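Local coordinates for extracellular solute-binding protein, family 1 (Trichodesmium erythraeum IMS101, PDB 6G7N) that binds ferric iron as an extracellular solute-binding protein and probably delivers it to an ABC transporter for uptake, at residues 142-147 and 297-302; 71-76 and 240-245. All blocks are in the same frame, centred on the assembly; numbering follows the deposited sequence. Where two conformers were deposited one is given.

How the contacts relate
Along the chain the four segments alternate: 71-76 comes first, then 142-147, 240-245 and 297-302. The contact centres lie 25 Å apart, the nearest atoms about 11 Å. Contact 1 is buried and sets helix 140-167 against the short helix 297-301, the side chain of Ser-144 about 12 Å from the bound iron and D-glutamic acid. Contact 2 is partly buried, near the surface, where strand 72-73 pairs antiparallel with strand 231-239, which leads into 240-245. Helix 60-68 touches Tyr-299 in one and Ile-71 and Leu-72 in the other. Neither lines the pocket; the side chain of Ile-71 is about 13 Å from the D-glutamic acid. Each joins chain parts more than 100 residues apart.

Contact 1 of 2, residues 142-147 and 297-302; sequences NQSLIA and SVYGKL
A steep, buried helix-helix crossing joins Ser-144 and Ala-147 of helix 140-167 to Tyr-299 and Leu-302, at and just beyond the short helix 297-301. The axes cross at 97° and come within 8.1 Å, an approach that small residues on the first helix allow. Tyr-299 leans on Ser-144 through its CB and the root of its ring: Ser-144 OG is 3.5 Å from Tyr-299 CB, and Ser-144 CB lies 3.9 Å from Tyr-299 CG. That CG stands anti to its own carbonyl carbon (chi1 -55°), which places the root of the ring against Ser-144. At the far end of the ring, Tyr-299 OH is hydrogen-bonded to Val-231 O.

No direct hydrogen bond links the two segments. Instead one water donates to Ser-144 OG (2.8 Å) and to Tyr-299 O (2.8 Å), and Ser-144 OG is also hydrogen-bonded to Asp-59 OD1, which gives this buried hydroxyl two partners. One turn on, Ala-147 points its methyl at the second segment, with CB 3.5 Å from Tyr-299 O and 3.8 Å from Leu-302 CB. Leu-302 adds a branch, its CD1 3.7 Å from Ala-147 O, where the chain leaves helix 297-301 and turns into helix 303-312. This is near-perpendicular packing of a short helix near the C-terminal end of the chain on a long one, within the periplasmic-binding-protein fold whose nearby cleft holds the iron.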
ATOM      1  N   ASN A 142      -6.006  -4.581   4.561  1.00 10.06           N
ATOM      2  CA  ASN A 142      -7.312  -5.207   4.499  1.00  9.71           C
ATOM      3  C   ASN A 142      -8.432  -4.190   4.719  1.00  9.57           C
ATOM      4  O   ASN A 142      -9.465  -4.252   4.048  1.00 10.23           O
ATOM      5  CB  ASN A 142      -7.425  -6.287   5.578  1.00 10.51           C
ATOM      6  CG  ASN A 142      -6.694  -7.557   5.230  1.00 11.05           C
ATOM      7  OD1 ASN A 142      -6.390  -7.827   4.057  1.00 11.65           O
ATOM      8  ND2 ASN A 142      -6.456  -8.404   6.254  1.00 12.14           N
ATOM      9  N   GLN A 143      -8.257  -3.293   5.683  1.00  9.78           N
ATOM     10  CA  GLN A 143      -9.256  -2.261   5.914  1.00  9.88           C
ATOM     11  C   GLN A 143      -9.474  -1.433   4.637  1.00  9.89           C
ATOM     12  O   GLN A 143     -10.608  -1.136   4.258  1.00  9.96           O
ATOM     13  CB  GLN A 143      -8.858  -1.377   7.084  1.00 10.66           C
ATOM     14  CG  GLN A 143      -8.877  -2.108   8.412  1.00 11.45           C
ATOM     15  CD  GLN A 143      -8.236  -1.346   9.541  1.00 12.05           C
ATOM     16  OE1 GLN A 143      -7.832  -0.201   9.388  1.00 13.85           O
ATOM     17  NE2 GLN A 143      -8.110  -1.996  10.682  1.00 14.31           N
ATOM     18  N   SER A 144      -8.378  -1.095   3.943  1.00  9.46           N
ATOM     19  CA  SER A 144      -8.492  -0.299   2.739  1.00  9.40           C
ATOM     20  C   SER A 144      -9.172  -1.053   1.593  1.00  8.97           C
ATOM     21  O   SER A 144      -9.963  -0.478   0.848  1.00  9.35           O
ATOM     22  CB  SER A 144      -7.111   0.241   2.325  1.00  9.83           C
ATOM     23  OG  SER A 144      -6.751   1.271   3.246  1.00 11.26           O
ATOM     24  N   LEU A 145      -8.850  -2.349   1.455  1.00  9.31           N
ATOM     25  CA  LEU A 145      -9.538  -3.143   0.440  1.00  9.67           C
ATOM     26  C   LEU A 145     -11.040  -3.243   0.739  1.00  9.37           C
ATOM     27  O   LEU A 145     -11.868  -3.069  -0.157  1.00  9.84           O
ATOM     28  CB  LEU A 145      -8.898  -4.522   0.331  1.00 10.36           C
ATOM     29  CG  LEU A 145      -9.595  -5.464  -0.638  1.00 10.98           C
ATOM     30  CD1 LEU A 145      -9.524  -5.015  -2.091  1.00 11.63           C
ATOM     31  CD2 LEU A 145      -8.948  -6.838  -0.537  1.00 13.12           C
ATOM     32  N   ILE A 146     -11.386  -3.519   1.986  1.00  9.62           N
ATOM     33  CA  ILE A 146     -12.799  -3.574   2.346  1.00  9.71           C
ATOM     34  C   ILE A 146     -13.489  -2.226   2.157  1.00  9.24           C
ATOM     35  O   ILE A 146     -14.633  -2.182   1.689  1.00  9.66           O
ATOM     36  CB  ILE A 146     -12.978  -4.214   3.734  1.00 10.98           C
ATOM     37  CG1 ILE A 146     -12.867  -5.746   3.674  1.00 14.83           C
ATOM     38  CG2 ILE A 146     -14.370  -3.921   4.302  1.00 11.84           C
ATOM     39  CD1 ILE A 146     -11.923  -6.445   2.755  1.00 16.45           C
ATOM     40  N   ALA A 147     -12.812  -1.137   2.522  1.00  9.28           N
ATOM     41  CA  ALA A 147     -13.352   0.183   2.250  1.00  9.78           C
ATOM     42  C   ALA A 147     -13.688   0.364   0.769  1.00  9.30           C
ATOM     43  O   ALA A 147     -14.744   0.908   0.421  1.00 10.01           O
ATOM     44  CB  ALA A 147     -12.388   1.258   2.732  1.00  9.92           C
ATOM     45  N   SER A 297      -7.986   8.143  -1.588  1.00  9.29           N
ATOM     46  CA  SER A 297      -8.545   8.769  -0.374  1.00  9.65           C
ATOM     47  C   SER A 297      -9.831   8.102   0.101  1.00  9.87           C
ATOM     48  O   SER A 297     -10.125   8.156   1.286  1.00 11.17           O
ATOM     49  CB  SER A 297      -8.791  10.256  -0.559  1.00 10.80           C
ATOM     50  OG  SER A 297      -9.828  10.526  -1.468  1.00 11.48           O
ATOM     51  N   VAL A 298     -10.589   7.492  -0.813  1.00  9.68           N
ATOM     52  CA  VAL A 298     -11.810   6.755  -0.437  1.00 10.95           C
ATOM     53  C   VAL A 298     -11.513   5.720   0.635  1.00  9.86           C
ATOM     54  O   VAL A 298     -12.359   5.417   1.489  1.00 11.31           O
ATOM     55  CB  VAL A 298     -12.413   6.076  -1.706  1.00 14.41           C
ATOM     56  CG1 VAL A 298     -13.449   5.035  -1.351  1.00 17.11           C
ATOM     57  CG2 VAL A 298     -12.991   7.146  -2.620  1.00 15.90           C
ATOM     58  N   TYR A 299     -10.316   5.127   0.562  1.00 10.37           N
ATOM     59  CA  TYR A 299      -9.927   4.048   1.496  0.50 11.61           C
ATOM     60  C   TYR A 299      -9.895   4.539   2.901  1.00 11.70           C
ATOM     61  O   TYR A 299     -10.240   3.838   3.856  1.00 12.81           O
ATOM     62  CB  TYR A 299      -8.520   3.502   1.250  0.50 11.63           C
ATOM     63  CG  TYR A 299      -8.238   3.013  -0.128  0.50 11.25           C
ATOM     64  CD1 TYR A 299      -9.262   2.771  -1.030  0.50 11.07           C
ATOM     65  CD2 TYR A 299      -6.927   2.837  -0.548  0.50 11.46           C
ATOM     66  CE1 TYR A 299      -8.989   2.393  -2.335  0.50 12.15           C
ATOM     67  CE2 TYR A 299      -6.654   2.421  -1.837  0.50 11.40           C
ATOM     68  CZ  TYR A 299      -7.693   2.202  -2.726  0.50 11.05           C
ATOM     69  OH  TYR A 299      -7.440   1.823  -4.018  0.50 12.94           O
ATOM     70  N   GLY A 300      -9.422   5.765   3.068  1.00 11.99           N
ATOM     71  CA  GLY A 300      -9.441   6.423   4.381  1.00 12.73           C
ATOM     72  C   GLY A 300     -10.812   6.899   4.785  1.00 12.27           C
ATOM     73  O   GLY A 300     -11.250   6.690   5.925  1.00 13.63           O
ATOM     74  N   LYS A 301     -11.479   7.552   3.860  1.00 12.06           N
ATOM     75  CA  LYS A 301     -12.873   8.006   4.151  1.00 13.50           C
ATOM     76  C   LYS A 301     -13.803   6.912   4.704  1.00 13.11           C
ATOM     77  O   LYS A 301     -14.613   7.155   5.624  1.00 14.89           O
ATOM     78  CB  LYS A 301     -13.480   8.618   2.899  1.00 14.78           C
ATOM     79  CG  LYS A 301     -14.767   9.327   3.129  1.00 20.42           C
ATOM     80  CD  LYS A 301     -15.176  10.147   1.932  1.00 26.53           C
ATOM     81  CE  LYS A 301     -16.425  10.952   2.265  1.00 33.37           C
ATOM     82  NZ  LYS A 301     -16.653  12.106   1.341  1.00 41.66           N
ATOM     83  N   LEU A 302     -13.642   5.700   4.162  0.50 11.87           N
ATOM     84  CA  LEU A 302     -14.492   4.581   4.583  0.50 11.51           C
ATOM     85  C   LEU A 302     -13.786   3.591   5.500  0.50 11.16           C
ATOM     86  O   LEU A 302     -14.291   2.494   5.729  0.50 12.01           O
ATOM     87  CB  LEU A 302     -15.057   3.872   3.372  0.50 11.85           C
ATOM     88  CG  LEU A 302     -16.127   4.690   2.687  0.50 12.97           C
ATOM     89  CD1 LEU A 302     -16.428   4.107   1.333  0.50 12.40           C
ATOM     90  CD2 LEU A 302     -17.385   4.730   3.560  0.50 15.67           C
TER
HETATM   91  O   HOH W   1      -8.489   2.183   5.236  1.00 15.51           O

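Contact 2 of 2, residues 71-76 and 240-245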
ATOM      1  N   ILE A  71      -2.248  17.345  10.730  1.00 15.40           N
ATOM      2  CA  ILE A  71      -0.797  17.521  10.718  1.00 15.13           C
ATOM      3  C   ILE A  71      -0.204  17.836   9.344  1.00 14.51           C
ATOM      4  O   ILE A  71       1.033  17.947   9.237  1.00 15.71           O
ATOM      5  CB  ILE A  71      -0.046  16.338  11.349  1.00 15.94           C
ATOM      6  CG1 ILE A  71      -0.209  15.049  10.536  1.00 16.09           C
ATOM      7  CG2 ILE A  71      -0.501  16.165  12.804  1.00 18.70           C
ATOM      8  CD1 ILE A  71       0.869  14.024  10.817  1.00 18.26           C
ATOM      9  N   LEU A  72      -1.043  17.980   8.312  1.00 13.81           N
ATOM     10  CA  LEU A  72      -0.563  18.236   6.953  1.00 13.17           C
ATOM     11  C   LEU A  72      -1.049  19.585   6.439  1.00 14.02           C
ATOM     12  O   LEU A  72      -2.041  20.107   6.902  1.00 16.63           O
ATOM     13  CB  LEU A  72      -1.040  17.124   6.015  1.00 12.75           C
ATOM     14  CG  LEU A  72      -0.592  15.701   6.382  1.00 13.18           C
ATOM     15  CD1 LEU A  72      -1.248  14.658   5.485  1.00 13.41           C
ATOM     16  CD2 LEU A  72       0.899  15.546   6.365  1.00 14.87           C
ATOM     17  N   GLN A  73      -0.337  20.151   5.469  1.00 12.99           N
ATOM     18  CA  GLN A  73      -0.778  21.350   4.771  1.00 13.10           C
ATOM     19  C   GLN A  73      -0.836  21.100   3.269  1.00 13.01           C
ATOM     20  O   GLN A  73      -0.038  20.336   2.735  1.00 13.45           O
ATOM     21  CB  GLN A  73       0.110  22.562   5.069  1.00 14.99           C
ATOM     22  CG  GLN A  73       1.574  22.416   4.662  1.00 15.04           C
ATOM     23  CD  GLN A  73       2.355  23.713   4.840  1.00 15.98           C
ATOM     24  OE1 GLN A  73       2.058  24.717   4.204  1.00 18.26           O
ATOM     25  NE2 GLN A  73       3.365  23.683   5.711  1.00 16.16           N
ATOM     26  N   PRO A  74      -1.779  21.765   2.594  1.00 12.99           N
ATOM     27  CA  PRO A  74      -1.940  21.491   1.151  1.00 13.15           C
ATOM     28  C   PRO A  74      -0.842  22.115   0.308  1.00 12.82           C
ATOM     29  O   PRO A  74      -0.414  23.231   0.580  1.00 14.92           O
ATOM     30  CB  PRO A  74      -3.297  22.114   0.830  1.00 14.92           C
ATOM     31  CG  PRO A  74      -3.429  23.227   1.829  1.00 15.95           C
ATOM     32  CD  PRO A  74      -2.816  22.679   3.089  1.00 14.47           C
ATOM     33  N   ILE A  75      -0.422  21.416  -0.736  1.00 12.49           N
ATOM     34  CA  ILE A  75       0.617  21.844  -1.640  1.00 12.63           C
ATOM     35  C   ILE A  75       0.126  21.812  -3.070  1.00 12.28           C
ATOM     36  O   ILE A  75      -0.364  20.781  -3.516  1.00 14.01           O
ATOM     37  CB  ILE A  75       1.856  20.913  -1.490  1.00 14.23           C
ATOM     38  CG1 ILE A  75       2.407  20.916  -0.073  1.00 15.50           C
ATOM     39  CG2 ILE A  75       2.933  21.287  -2.517  1.00 15.62           C
ATOM     40  CD1 ILE A  75       2.906  22.227   0.416  1.00 15.29           C
ATOM     41  N   SER A  76       0.305  22.927  -3.785  1.00 13.72           N
ATOM     42  CA  SER A  76      -0.052  23.013  -5.194  0.70 13.84           C
ATOM     43  C   SER A  76       1.226  23.122  -6.027  1.00 13.14           C
ATOM     44  O   SER A  76       1.883  24.153  -6.030  1.00 16.33           O
ATOM     45  CB  SER A  76      -0.979  24.209  -5.434  0.70 17.18           C
ATOM     46  OG  SER A  76      -2.245  23.942  -4.832  0.70 21.96           O
ATOM     47  N   LYS A 240       2.128  20.476   8.625  1.00 15.13           N
ATOM     48  CA  LYS A 240       1.450  21.745   8.867  1.00 16.56           C
ATOM     49  C   LYS A 240       2.391  22.836   9.316  1.00 18.39           C
ATOM     50  O   LYS A 240       2.339  23.954   8.777  1.00 21.64           O
ATOM     51  CB  LYS A 240       0.336  21.549   9.879  1.00 19.32           C
ATOM     52  CG  LYS A 240      -0.412  22.839  10.209  1.00 24.06           C
ATOM     53  CD  LYS A 240      -1.699  22.602  10.959  1.00 31.18           C
ATOM     54  CE  LYS A 240      -2.859  22.345  10.022  1.00 36.83           C
ATOM     55  NZ  LYS A 240      -4.071  21.897  10.768  1.00 40.51           N
ATOM     56  N   ASN A 241       3.265  22.544  10.260  1.00 17.54           N
ATOM     57  CA  ASN A 241       4.099  23.675  10.721  1.00 20.94           C
ATOM     58  C   ASN A 241       5.527  23.593  10.242  1.00 20.71           C
ATOM     59  O   ASN A 241       6.406  24.148  10.865  1.00 21.64           O
ATOM     60  CB  ASN A 241       3.996  23.886  12.234  1.00 23.03           C
ATOM     61  CG  ASN A 241       2.563  24.086  12.695  1.00 25.27           C
ATOM     62  OD1 ASN A 241       1.958  23.178  13.308  1.00 28.06           O
ATOM     63  ND2 ASN A 241       1.991  25.246  12.379  1.00 25.36           N
ATOM     64  N   ALA A 242       5.741  22.980   9.080  1.00 18.78           N
ATOM     65  CA  ALA A 242       7.068  22.733   8.579  1.00 17.11           C
ATOM     66  C   ALA A 242       7.975  23.952   8.730  1.00 18.48           C
ATOM     67  O   ALA A 242       7.657  25.025   8.211  1.00 19.44           O
ATOM     68  CB  ALA A 242       6.998  22.363   7.119  1.00 16.10           C
ATOM     69  N   PRO A 243       9.119  23.787   9.408  1.00 18.73           N
ATOM     70  CA  PRO A 243      10.048  24.919   9.487  1.00 19.78           C
ATOM     71  C   PRO A 243      10.714  25.295   8.167  1.00 19.81           C
ATOM     72  O   PRO A 243      11.152  26.431   7.997  1.00 23.22           O
ATOM     73  CB  PRO A 243      11.079  24.483  10.524  1.00 22.14           C
ATOM     74  CG  PRO A 243      10.898  23.045  10.736  1.00 23.15           C
ATOM     75  CD  PRO A 243       9.529  22.658  10.264  1.00 20.11           C
ATOM     76  N   ASN A 244      10.801  24.343   7.241  1.00 17.85           N
ATOM     77  CA  ASN A 244      11.380  24.582   5.908  1.00 18.65           C
ATOM     78  C   ASN A 244      10.406  24.085   4.847  1.00 16.66           C
ATOM     79  O   ASN A 244      10.624  23.069   4.169  1.00 16.60           O
ATOM     80  CB  ASN A 244      12.716  23.872   5.771  1.00 19.63           C
ATOM     81  CG  ASN A 244      13.476  24.297   4.534  1.00 19.46           C
ATOM     82  OD1 ASN A 244      12.978  25.081   3.709  1.00 20.35           O
ATOM     83  ND2 ASN A 244      14.706  23.795   4.401  1.00 22.89           N
ATOM     84  N   LYS A 245       9.328  24.830   4.668  1.00 17.91           N
ATOM     85  CA  LYS A 245       8.297  24.476   3.699  1.00 16.29           C
ATOM     86  C   LYS A 245       8.851  24.394   2.274  1.00 16.06           C
ATOM     87  O   LYS A 245       8.544  23.456   1.538  1.00 15.98           O
ATOM     88  CB  LYS A 245       7.130  25.472   3.774  1.00 18.09           C
ATOM     89  CG  LYS A 245       5.998  25.183   2.814  1.00 18.83           C
ATOM     90  CD  LYS A 245       4.943  26.282   2.842  1.00 20.46           C
ATOM     91  CE  LYS A 245       3.845  25.995   1.840  1.00 22.50           C
ATOM     92  NZ  LYS A 245       2.712  26.948   1.960  1.00 28.14           N
TER
HETATM   93  O   HOH W   2       5.111  25.862   6.764  1.00 24.97           O
HETATM   94  O   HOH W   3       2.106  27.526   4.843  1.00 36.64           O
HETATM   95  O   HOH W   4       0.873  25.831  -0.018  1.00 38.16           O
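Gln-73 CG sits between the backbone N and the carbonyl carbon (chi1 61°), and chi2 carries the chain on extended toward Lys-245. Lys-245 has CG anti to its backbone N (chi1 -179°) and is extended through to NZ, and the two chains cross obliquely. Gln-73 OE1 lies 3.2 Å from Lys-245 CE and takes a weak hydrogen bond from Lys-245 NZ at 3.2 Å. A water bridges the same two polar atoms, donating to OE1 and accepting from NZ; a second water ties NZ to Pro-74 O.

The amide's other arm faces the turn. Gln-73 NE2 is hydrogen-bonded to Val-239 O, just ahead of the second segment, and gives a further bond to a water that donates to Ala-242 O. Both ends of the amide thus have partners that fix its rotation. An alanine in place of Gln-73 would probably leave Lys-245 NZ to its waters and Val-239 O without its amide donor, opening a gap between the strand and the turn.

Two residues before Gln-73 the backbones join directly: Lys-240 N donates to Ile-71 O at 2.8 Å. The Lys-240 side chain brings CE 3.9 Å from Leu-72 O, and its NZ is hydrogen-bonded to Gly-70 O. Ile-75 CD1 brushes Lys-245 CE at 4.1 Å. The bond between Lys-240 N and Ile-71 O continues, in register, the antiparallel pairing of the weakly bonded strand 72-73 with strand 231-239, where Gln-73 bonds Val-238, and carries it past the end of 231-239 into the turn before helix 245-255.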